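Local structure of kcn28 (Kitasatospora, 6J31) at residues I75-V86 with R153-W164; F205-G213 with H380-L389. The protein is of unknown function but has the two-domain GT-B fold, its C-terminal part related to the erythromycin biosynthesis protein CIII family. All coordinates share one frame; numbering follows the deposited sequence.

Contact 1 (I75-V86 with R153-W164); sequences IAQMDVFLDDAV and RGAAHYRRFDAW
Leu82 packs against Phe161 and Arg160 of helix 153-164, which runs nearly parallel to 75-86 with the axes 10.1 Å apart. With CG turned anti to the backbone N (chi1 -173°), it sends CD1 over one face of the Phe161 ring, 4.0 Å from its centroid, while CD2 lies over a face of the Arg160 guanidinium. That same guanidinium uses its edge for charge: bent at chi3, it brings NH1 and NH2 end-on to a single oxygen, Asp83 OD1, with NH2 at 2.8 Å, and the carboxylate and guanidinium planes stand 74° apart. The NH2 group also makes a weak bond to Asp79 O, and Asp79 OD1 lies at long salt-bridge range. The closer partner of Asp79 OD1 is His157, whose ND1 meets it at 3.0 Å and 156°, in the imidazole plane but above that of the carboxylate. Met78 CB covers a face of this imidazole, so the ring has Met78 over one face and Asp79 at its edge. Ala85 CB and Val86 CG2 cover one face of the Trp164 indole, over its six- and five-membered rings respectively; water 1 bridges Trp164 NE1 and Val86 O. The contact thus pairs two N-terminal-domain helices beside the ligand pocket that includes Phe81. Helix 142-150 packs on Ile75 and Met78 through Leu148, and helix 112-120 meets Trp164 through Pro112 and Val115.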
loop_
_atom_site.group_PDB
_atom_site.type_symbol
_atom_site.label_atom_id
_atom_site.label_comp_id
_atom_site.label_asym_id
_atom_site.label_seq_id
_atom_site.Cartn_x
_atom_site.Cartn_y
_atom_site.Cartn_z
ATOM N N ILE A 75 -7.342 10.326 18.002
ATOM C CA ILE A 75 -7.952 9.351 18.900
ATOM C C ILE A 75 -9.240 8.811 18.291
ATOM O O ILE A 75 -9.550 7.618 18.409
ATOM C CB ILE A 75 -8.184 9.954 20.300
ATOM C CG1 ILE A 75 -6.864 10.409 20.937
ATOM C CG2 ILE A 75 -8.895 8.954 21.208
ATOM C CD1 ILE A 75 -6.420 11.813 20.554
ATOM N N ALA A 76 -10.000 9.673 17.609
ATOM C CA ALA A 76 -11.223 9.231 16.945
ATOM C C ALA A 76 -10.930 8.231 15.833
ATOM O O ALA A 76 -11.696 7.284 15.623
ATOM C CB ALA A 76 -11.986 10.435 16.392
ATOM N N GLN A 77 -9.835 8.435 15.098
ATOM C CA GLN A 77 -9.454 7.488 14.054
ATOM C C GLN A 77 -9.119 6.121 14.646
ATOM O O GLN A 77 -9.465 5.086 14.065
ATOM C CB GLN A 77 -8.296 8.069 13.233
ATOM C CG GLN A 77 -6.883 7.744 13.709
ATOM C CD GLN A 77 -5.977 7.281 12.591
ATOM O OE1 GLN A 77 -6.069 7.790 11.467
ATOM N NE2 GLN A 77 -5.077 6.331 12.891
ATOM N N MET A 78 -8.457 6.094 15.807
ATOM C CA MET A 78 -8.207 4.825 16.486
ATOM C C MET A 78 -9.504 4.175 16.948
ATOM O O MET A 78 -9.617 2.944 16.964
ATOM C CB MET A 78 -7.260 5.023 17.666
ATOM C CG MET A 78 -5.911 5.580 17.280
ATOM S SD MET A 78 -4.828 5.731 18.704
ATOM C CE MET A 78 -4.943 7.484 18.993
ATOM N N ASP A 79 -10.479 4.983 17.366
ATOM C CA ASP A 79 -11.753 4.428 17.804
ATOM C C ASP A 79 -12.511 3.803 16.639
ATOM O O ASP A 79 -13.212 2.800 16.817
ATOM C CB ASP A 79 -12.584 5.509 18.490
ATOM C CG ASP A 79 -12.095 5.809 19.893
ATOM O OD1 ASP A 79 -11.527 4.895 20.531
ATOM O OD2 ASP A 79 -12.277 6.955 20.358
ATOM N N VAL A 80 -12.398 4.388 15.444
ATOM C CA VAL A 80 -13.032 3.799 14.268
ATOM C C VAL A 80 -12.427 2.432 13.965
ATOM O O VAL A 80 -13.146 1.472 13.658
ATOM C CB VAL A 80 -12.919 4.754 13.067
ATOM C CG1 VAL A 80 -13.222 4.022 11.766
ATOM C CG2 VAL A 80 -13.858 5.932 13.252
ATOM N N PHE A 81 -11.099 2.320 14.049
ATOM C CA PHE A 81 -10.448 1.037 13.806
ATOM C C PHE A 81 -10.861 0.001 14.844
ATOM O O PHE A 81 -11.154 -1.150 14.500
ATOM C CB PHE A 81 -8.930 1.219 13.791
ATOM C CG PHE A 81 -8.402 1.766 12.498
ATOM C CD1 PHE A 81 -8.580 1.072 11.313
ATOM C CD2 PHE A 81 -7.742 2.983 12.459
ATOM C CE1 PHE A 81 -8.101 1.576 10.117
ATOM C CE2 PHE A 81 -7.269 3.492 11.266
ATOM C CZ PHE A 81 -7.447 2.787 10.094
ATOM N N LEU A 82 -10.910 0.395 16.119
ATOM C CA LEU A 82 -11.341 -0.536 17.156
ATOM C C LEU A 82 -12.794 -0.945 16.952
ATOM O O LEU A 82 -13.162 -2.099 17.202
ATOM C CB LEU A 82 -11.134 0.090 18.535
ATOM C CG LEU A 82 -11.387 -0.802 19.756
ATOM C CD1 LEU A 82 -10.594 -2.091 19.666
ATOM C CD2 LEU A 82 -11.020 -0.059 21.023
ATOM N N ASP A 83 -13.633 -0.016 16.484
ATOM C CA ASP A 83 -15.007 -0.368 16.143
ATOM C C ASP A 83 -15.041 -1.419 15.045
ATOM O O ASP A 83 -15.842 -2.359 15.096
ATOM C CB ASP A 83 -15.789 0.869 15.705
ATOM C CG ASP A 83 -16.133 1.791 16.859
ATOM O OD1 ASP A 83 -15.944 1.402 18.036
ATOM O OD2 ASP A 83 -16.625 2.905 16.581
ATOM N N ASP A 84 -14.190 -1.263 14.028
ATOM C CA ASP A 84 -14.146 -2.245 12.951
ATOM C C ASP A 84 -13.661 -3.599 13.457
ATOM O O ASP A 84 -14.188 -4.641 13.050
ATOM C CB ASP A 84 -13.256 -1.743 11.815
ATOM C CG ASP A 84 -13.357 -2.609 10.572
ATOM O OD1 ASP A 84 -14.483 -2.789 10.055
ATOM O OD2 ASP A 84 -12.307 -3.114 10.117
ATOM N N ALA A 85 -12.658 -3.609 14.340
ATOM C CA ALA A 85 -12.177 -4.874 14.890
ATOM C C ALA A 85 -13.256 -5.563 15.713
ATOM O O ALA A 85 -13.442 -6.781 15.611
ATOM C CB ALA A 85 -10.923 -4.643 15.735
ATOM N N VAL A 86 -13.984 -4.797 16.530
ATOM C CA VAL A 86 -15.056 -5.368 17.340
ATOM C C VAL A 86 -16.161 -5.925 16.448
ATOM O O VAL A 86 -16.736 -6.981 16.736
ATOM C CB VAL A 86 -15.587 -4.310 18.328
ATOM C CG1 VAL A 86 -16.877 -4.766 18.980
ATOM C CG2 VAL A 86 -14.538 -4.010 19.388
ATOM N N ARG A 153 -9.487 10.416 26.669
ATOM C CA ARG A 153 -9.953 9.726 25.473
ATOM C C ARG A 153 -8.989 8.618 25.068
ATOM O O ARG A 153 -9.415 7.517 24.695
ATOM C CB ARG A 153 -10.113 10.722 24.326
ATOM C CG ARG A 153 -11.081 11.851 24.592
ATOM C CD ARG A 153 -10.976 12.881 23.487
ATOM N NE ARG A 153 -11.503 12.359 22.230
ATOM C CZ ARG A 153 -10.969 12.603 21.037
ATOM N NH1 ARG A 153 -9.888 13.365 20.940
ATOM N NH2 ARG A 153 -11.516 12.088 19.943
ATOM N N GLY A 154 -7.684 8.897 25.113
ATOM C CA GLY A 154 -6.707 7.871 24.786
ATOM C C GLY A 154 -6.699 6.728 25.786
ATOM O O GLY A 154 -6.682 5.553 25.404
ATOM N N ALA A 155 -6.719 7.057 27.080
ATOM C CA ALA A 155 -6.735 6.021 28.109
ATOM C C ALA A 155 -7.998 5.173 28.025
ATOM O O ALA A 155 -7.960 3.963 28.276
ATOM C CB ALA A 155 -6.597 6.650 29.495
ATOM N N ALA A 156 -9.135 5.794 27.697
ATOM C CA ALA A 156 -10.361 5.025 27.508
ATOM C C ALA A 156 -10.240 4.089 26.312
ATOM O O ALA A 156 -10.729 2.954 26.347
ATOM C CB ALA A 156 -11.555 5.963 27.333
ATOM N N HIS A 157 -9.588 4.553 25.243
ATOM C CA HIS A 157 -9.432 3.735 24.046
ATOM C C HIS A 157 -8.617 2.481 24.335
ATOM O O HIS A 157 -9.020 1.368 23.980
ATOM C CB HIS A 157 -8.782 4.556 22.935
ATOM C CG HIS A 157 -8.237 3.725 21.818
ATOM N ND1 HIS A 157 -8.984 3.377 20.712
ATOM C CD2 HIS A 157 -7.018 3.163 21.641
ATOM C CE1 HIS A 157 -8.247 2.635 19.904
ATOM N NE2 HIS A 157 -7.051 2.490 20.445
ATOM N N TYR A 158 -7.454 2.645 24.970
ATOM C CA TYR A 158 -6.606 1.492 25.259
ATOM C C TYR A 158 -7.266 0.534 26.242
ATOM O O TYR A 158 -7.000 -0.672 26.207
ATOM C CB TYR A 158 -5.249 1.962 25.779
ATOM C CG TYR A 158 -4.341 2.440 24.672
ATOM C CD1 TYR A 158 -3.644 1.534 23.886
ATOM C CD2 TYR A 158 -4.199 3.794 24.397
ATOM C CE1 TYR A 158 -2.821 1.961 22.866
ATOM C CE2 TYR A 158 -3.375 4.231 23.378
ATOM C CZ TYR A 158 -2.689 3.307 22.616
ATOM O OH TYR A 158 -1.864 3.721 21.597
ATOM N N ARG A 159 -8.112 1.045 27.135
ATOM C CA ARG A 159 -8.853 0.158 28.024
ATOM C C ARG A 159 -9.876 -0.668 27.252
ATOM O O ARG A 159 -10.053 -1.859 27.528
ATOM C CB ARG A 159 -9.524 0.968 29.125
ATOM C CG ARG A 159 -8.590 1.354 30.239
ATOM C CD ARG A 159 -9.308 2.171 31.287
ATOM N NE ARG A 159 -8.443 2.441 32.424
ATOM C CZ ARG A 159 -8.192 1.555 33.382
ATOM N NH1 ARG A 159 -8.745 0.348 33.332
ATOM N NH2 ARG A 159 -7.383 1.865 34.386
ATOM N N ARG A 160 -10.577 -0.047 26.300
ATOM C CA ARG A 160 -11.545 -0.789 25.502
ATOM C C ARG A 160 -10.847 -1.833 24.643
ATOM O O ARG A 160 -11.364 -2.941 24.452
ATOM C CB ARG A 160 -12.354 0.174 24.636
ATOM C CG ARG A 160 -13.489 -0.473 23.875
ATOM C CD ARG A 160 -14.455 0.568 23.349
ATOM N NE ARG A 160 -13.931 1.275 22.185
ATOM C CZ ARG A 160 -14.454 1.196 20.966
ATOM N NH1 ARG A 160 -15.500 0.411 20.743
ATOM N NH2 ARG A 160 -13.918 1.884 19.965
ATOM N N PHE A 161 -9.674 -1.491 24.111
ATOM C CA PHE A 161 -8.905 -2.435 23.311
ATOM C C PHE A 161 -8.515 -3.656 24.143
ATOM O O PHE A 161 -8.703 -4.800 23.713
ATOM C CB PHE A 161 -7.677 -1.716 22.743
ATOM C CG PHE A 161 -7.169 -2.289 21.449
ATOM C CD1 PHE A 161 -7.205 -3.650 21.207
ATOM C CD2 PHE A 161 -6.678 -1.448 20.461
ATOM C CE1 PHE A 161 -6.744 -4.169 20.014
ATOM C CE2 PHE A 161 -6.215 -1.960 19.261
ATOM C CZ PHE A 161 -6.249 -3.323 19.037
ATOM N N ASP A 162 -7.992 -3.428 25.352
ATOM C CA ASP A 162 -7.618 -4.546 26.215
ATOM C C ASP A 162 -8.832 -5.377 26.598
ATOM O O ASP A 162 -8.743 -6.605 26.705
ATOM C CB ASP A 162 -6.904 -4.049 27.471
ATOM C CG ASP A 162 -5.524 -3.512 27.176
ATOM O OD1 ASP A 162 -5.008 -3.788 26.073
ATOM O OD2 ASP A 162 -4.942 -2.844 28.055
ATOM N N ALA A 163 -9.970 -4.723 26.829
ATOM C CA ALA A 163 -11.184 -5.457 27.160
ATOM C C ALA A 163 -11.644 -6.323 25.995
ATOM O O ALA A 163 -12.133 -7.442 26.200
ATOM C CB ALA A 163 -12.283 -4.486 27.565
ATOM N N TRP A 164 -11.515 -5.818 24.766
ATOM C CA TRP A 164 -11.887 -6.620 23.604
ATOM C C TRP A 164 -11.010 -7.862 23.487
ATOM O O TRP A 164 -11.506 -8.950 23.176
ATOM C CB TRP A 164 -11.816 -5.778 22.333
ATOM C CG TRP A 164 -12.074 -6.576 21.096
ATOM C CD1 TRP A 164 -13.241 -7.179 20.742
ATOM C CD2 TRP A 164 -11.144 -6.847 20.041
ATOM N NE1 TRP A 164 -13.096 -7.816 19.537
ATOM C CE2 TRP A 164 -11.818 -7.625 19.083
ATOM C CE3 TRP A 164 -9.812 -6.499 19.810
ATOM C CZ2 TRP A 164 -11.201 -8.074 17.918
ATOM C CZ3 TRP A 164 -9.198 -6.946 18.657
ATOM C CH2 TRP A 164 -9.893 -7.723 17.722
HETATM O O HOH W 1 -15.824 -8.337 19.014
#

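Contact 2 (F205-G213 with H380-L389); sequences FTFIGPCLG and HGGTMRAADL
Thr206 and Leu389 meet tip to tip where the last strand of the seven-stranded parallel N-terminal sheet of this GT-B fold faces the C-terminal helix, which returns from the other domain to pack against it. A chi1 of -64° sets Thr206 OG1 beside the backbone N and CG2 anti to it; CG2 lies 3.8 Å from Leu389 CD1 and also sits over the centre of one face of the Arg385 guanidinium. Arg385 reaches there with an extended chain; its NH1 makes a weak bond to His380 O, and water 2 links it to Phe207 O. Ile208 begins by pointing away from the helix, yet its branches turn back: CG2 touches Ala386 CB at 3.9 Å and CD1 reaches the Arg385 and Leu389 side chains.

Beyond the strand the loop is tied to the helix start by backbone and hydroxyl bonds. Gly382 N donates to Ile208 O at 3.0 Å and 151°, and His380 CB packs against the same oxygen. The His380 ring presents its edge to Phe207 O, while its ND1 is bonded to Glu376 O. Gly381, with positive phi, is the first residue to leave the preceding helix, and Gly382 also has positive phi. Cys211 places its SG 4.2 Å from Ala386 CB. Ala386 also touches Leu24 of helix 22-30 in the N-terminal domain. Water 3 accepts from Leu212 N and Thr383 N. Thr383 holds its hydroxyl beside its own backbone N (chi1 -61°), and from there OG1 donates to Leu212 O at 2.8 Å.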
loop_
_atom_site.group_PDB
_atom_site.type_symbol
_atom_site.label_atom_id
_atom_site.label_comp_id
_atom_site.label_asym_id
_atom_site.label_seq_id
_atom_site.Cartn_x
_atom_site.Cartn_y
_atom_site.Cartn_z
ATOM N N PHE A 205 9.215 -12.095 9.801
ATOM C CA PHE A 205 8.793 -11.324 8.639
ATOM C C PHE A 205 9.602 -11.764 7.424
ATOM O O PHE A 205 10.825 -11.900 7.509
ATOM C CB PHE A 205 8.994 -9.819 8.866
ATOM C CG PHE A 205 8.199 -9.246 10.017
ATOM C CD1 PHE A 205 6.930 -8.726 9.809
ATOM C CD2 PHE A 205 8.735 -9.190 11.291
ATOM C CE1 PHE A 205 6.201 -8.188 10.856
ATOM C CE2 PHE A 205 8.015 -8.651 12.348
ATOM C CZ PHE A 205 6.746 -8.148 12.130
ATOM N N THR A 206 8.928 -11.987 6.298
ATOM C CA THR A 206 9.596 -12.312 5.042
ATOM C C THR A 206 9.353 -11.192 4.043
ATOM O O THR A 206 8.202 -10.867 3.742
ATOM C CB THR A 206 9.107 -13.643 4.470
ATOM O OG1 THR A 206 9.444 -14.707 5.365
ATOM C CG2 THR A 206 9.758 -13.909 3.118
ATOM N N PHE A 207 10.435 -10.617 3.520
ATOM C CA PHE A 207 10.327 -9.579 2.501
ATOM C C PHE A 207 10.099 -10.249 1.153
ATOM O O PHE A 207 10.987 -10.925 0.624
ATOM C CB PHE A 207 11.572 -8.697 2.491
ATOM C CG PHE A 207 11.740 -7.889 3.746
ATOM C CD1 PHE A 207 10.851 -6.870 4.046
ATOM C CD2 PHE A 207 12.783 -8.144 4.623
ATOM C CE1 PHE A 207 10.993 -6.126 5.198
ATOM C CE2 PHE A 207 12.934 -7.399 5.777
ATOM C CZ PHE A 207 12.039 -6.387 6.065
ATOM N N ILE A 208 8.899 -10.078 0.608
ATOM C CA ILE A 208 8.491 -10.793 -0.594
ATOM C C ILE A 208 8.683 -9.914 -1.822
ATOM O O ILE A 208 8.955 -10.409 -2.921
ATOM C CB ILE A 208 7.029 -11.269 -0.462
ATOM C CG1 ILE A 208 6.928 -12.344 0.617
ATOM C CG2 ILE A 208 6.487 -11.799 -1.783
ATOM C CD1 ILE A 208 7.549 -13.665 0.218
ATOM N N GLY A 209 8.568 -8.605 -1.641
ATOM C CA GLY A 209 8.433 -7.713 -2.763
ATOM C C GLY A 209 7.015 -7.786 -3.289
ATOM O O GLY A 209 6.164 -8.494 -2.740
ATOM N N PRO A 210 6.731 -7.061 -4.366
ATOM C CA PRO A 210 5.376 -7.062 -4.921
ATOM C C PRO A 210 5.003 -8.417 -5.492
ATOM O O PRO A 210 5.849 -9.175 -5.973
ATOM C CB PRO A 210 5.441 -6.000 -6.022
ATOM C CG PRO A 210 6.874 -5.987 -6.421
ATOM C CD PRO A 210 7.642 -6.219 -5.151
ATOM N N CYS A 211 3.714 -8.718 -5.426
ATOM C CA CYS A 211 3.181 -9.946 -6.001
ATOM C C CYS A 211 2.542 -9.576 -7.334
ATOM O O CYS A 211 1.447 -9.013 -7.382
ATOM C CB CYS A 211 2.207 -10.608 -5.034
ATOM S SG CYS A 211 3.057 -11.291 -3.582
ATOM N N LEU A 212 3.247 -9.883 -8.416
ATOM C CA LEU A 212 2.848 -9.538 -9.768
ATOM C C LEU A 212 2.347 -10.783 -10.487
ATOM O O LEU A 212 2.664 -11.913 -10.109
ATOM C CB LEU A 212 4.020 -8.928 -10.544
ATOM C CG LEU A 212 4.816 -7.809 -9.865
ATOM C CD1 LEU A 212 6.010 -7.431 -10.726
ATOM C CD2 LEU A 212 3.948 -6.598 -9.577
ATOM N N GLY A 213 1.545 -10.566 -11.522
ATOM C CA GLY A 213 1.030 -11.670 -12.305
ATOM C C GLY A 213 0.559 -11.214 -13.667
ATOM O O GLY A 213 -0.638 -11.259 -13.973
ATOM N N HIS A 380 13.358 -10.753 -4.640
ATOM C CA HIS A 380 12.775 -11.044 -3.338
ATOM C C HIS A 380 11.826 -12.239 -3.357
ATOM O O HIS A 380 11.404 -12.687 -2.285
ATOM C CB HIS A 380 12.064 -9.804 -2.801
ATOM C CG HIS A 380 12.990 -8.829 -2.142
ATOM N ND1 HIS A 380 13.707 -7.891 -2.853
ATOM C CD2 HIS A 380 13.330 -8.657 -0.844
ATOM C CE1 HIS A 380 14.445 -7.180 -2.021
ATOM N NE2 HIS A 380 14.234 -7.625 -0.795
ATOM N N GLY A 381 11.488 -12.764 -4.534
ATOM C CA GLY A 381 10.707 -13.984 -4.625
ATOM C C GLY A 381 9.306 -13.813 -5.182
ATOM O O GLY A 381 8.827 -14.685 -5.914
ATOM N N GLY A 382 8.649 -12.703 -4.858
ATOM C CA GLY A 382 7.359 -12.349 -5.414
ATOM C C GLY A 382 6.273 -13.380 -5.150
ATOM O O GLY A 382 6.259 -14.082 -4.133
ATOM N N THR A 383 5.359 -13.484 -6.122
ATOM C CA THR A 383 4.146 -14.283 -5.966
ATOM C C THR A 383 4.463 -15.742 -5.673
ATOM O O THR A 383 3.873 -16.351 -4.771
ATOM C CB THR A 383 3.294 -14.173 -7.231
ATOM O OG1 THR A 383 2.913 -12.809 -7.441
ATOM C CG2 THR A 383 2.052 -15.030 -7.121
ATOM N N MET A 384 5.387 -16.326 -6.435
ATOM C CA MET A 384 5.648 -17.754 -6.301
ATOM C C MET A 384 6.245 -18.080 -4.939
ATOM O O MET A 384 5.885 -19.093 -4.327
ATOM C CB MET A 384 6.567 -18.232 -7.425
ATOM C CG MET A 384 5.991 -17.995 -8.814
ATOM S SD MET A 384 4.430 -18.852 -9.108
ATOM C CE MET A 384 3.814 -17.925 -10.513
ATOM N N ARG A 385 7.154 -17.239 -4.440
ATOM C CA ARG A 385 7.713 -17.503 -3.118
ATOM C C ARG A 385 6.653 -17.343 -2.033
ATOM O O ARG A 385 6.599 -18.142 -1.091
ATOM C CB ARG A 385 8.910 -16.595 -2.843
ATOM C CG ARG A 385 9.633 -16.970 -1.559
ATOM C CD ARG A 385 10.677 -15.953 -1.149
ATOM N NE ARG A 385 11.320 -16.358 0.096
ATOM C CZ ARG A 385 12.181 -15.609 0.777
ATOM N NH1 ARG A 385 12.522 -14.406 0.332
ATOM N NH2 ARG A 385 12.705 -16.065 1.907
ATOM N N ALA A 386 5.797 -16.324 -2.155
ATOM C CA ALA A 386 4.742 -16.121 -1.169
ATOM C C ALA A 386 3.775 -17.299 -1.145
ATOM O O ALA A 386 3.402 -17.787 -0.071
ATOM C CB ALA A 386 3.997 -14.821 -1.459
ATOM N N ALA A 387 3.380 -17.788 -2.323
ATOM C CA ALA A 387 2.496 -18.945 -2.378
ATOM C C ALA A 387 3.171 -20.184 -1.797
ATOM O O ALA A 387 2.535 -20.969 -1.084
ATOM C CB ALA A 387 2.049 -19.194 -3.818
ATOM N N ASP A 388 4.463 -20.378 -2.085
ATOM C CA ASP A 388 5.173 -21.530 -1.535
ATOM C C ASP A 388 5.224 -21.477 -0.012
ATOM O O ASP A 388 5.065 -22.504 0.657
ATOM C CB ASP A 388 6.584 -21.616 -2.113
ATOM C CG ASP A 388 6.591 -21.942 -3.595
ATOM O OD1 ASP A 388 5.525 -22.315 -4.137
ATOM O OD2 ASP A 388 7.667 -21.826 -4.219
ATOM N N LEU A 389 5.450 -20.287 0.555
ATOM C CA LEU A 389 5.500 -20.163 2.009
ATOM C C LEU A 389 4.143 -20.451 2.643
ATOM O O LEU A 389 4.069 -21.063 3.715
ATOM C CB LEU A 389 5.995 -18.772 2.401
ATOM C CG LEU A 389 7.485 -18.542 2.162
ATOM C CD1 LEU A 389 7.886 -17.138 2.588
ATOM C CD2 LEU A 389 8.296 -19.595 2.902
HETATM O O HOH W 2 13.611 -11.632 1.612
HETATM O O HOH W 3 5.773 -11.460 -8.404
#

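Contact 1 closes along the chain before contact 2 opens, and the two do not touch: their centres are 33 Å apart and their nearest atoms about 15 Å. Contact 1 pairs two helices of the N-terminal half, whereas contact 2 joins the edge strand of the N-terminal sheet to the final helix, reached only after the chain has passed through the second sheet. The bound (2E,2'E)-3,3'-(1,2-phenylene)di(prop-2-enoic acid) lies closer to contact 1: Phe81 belongs to its pocket and the Met78 side chain is about 7 Å away. In contact 2, the side chain of Phe207 is about 12 Å from the bound (2E,2'E)-3,3'-(1,2-phenylene)di(prop-2-enoic acid).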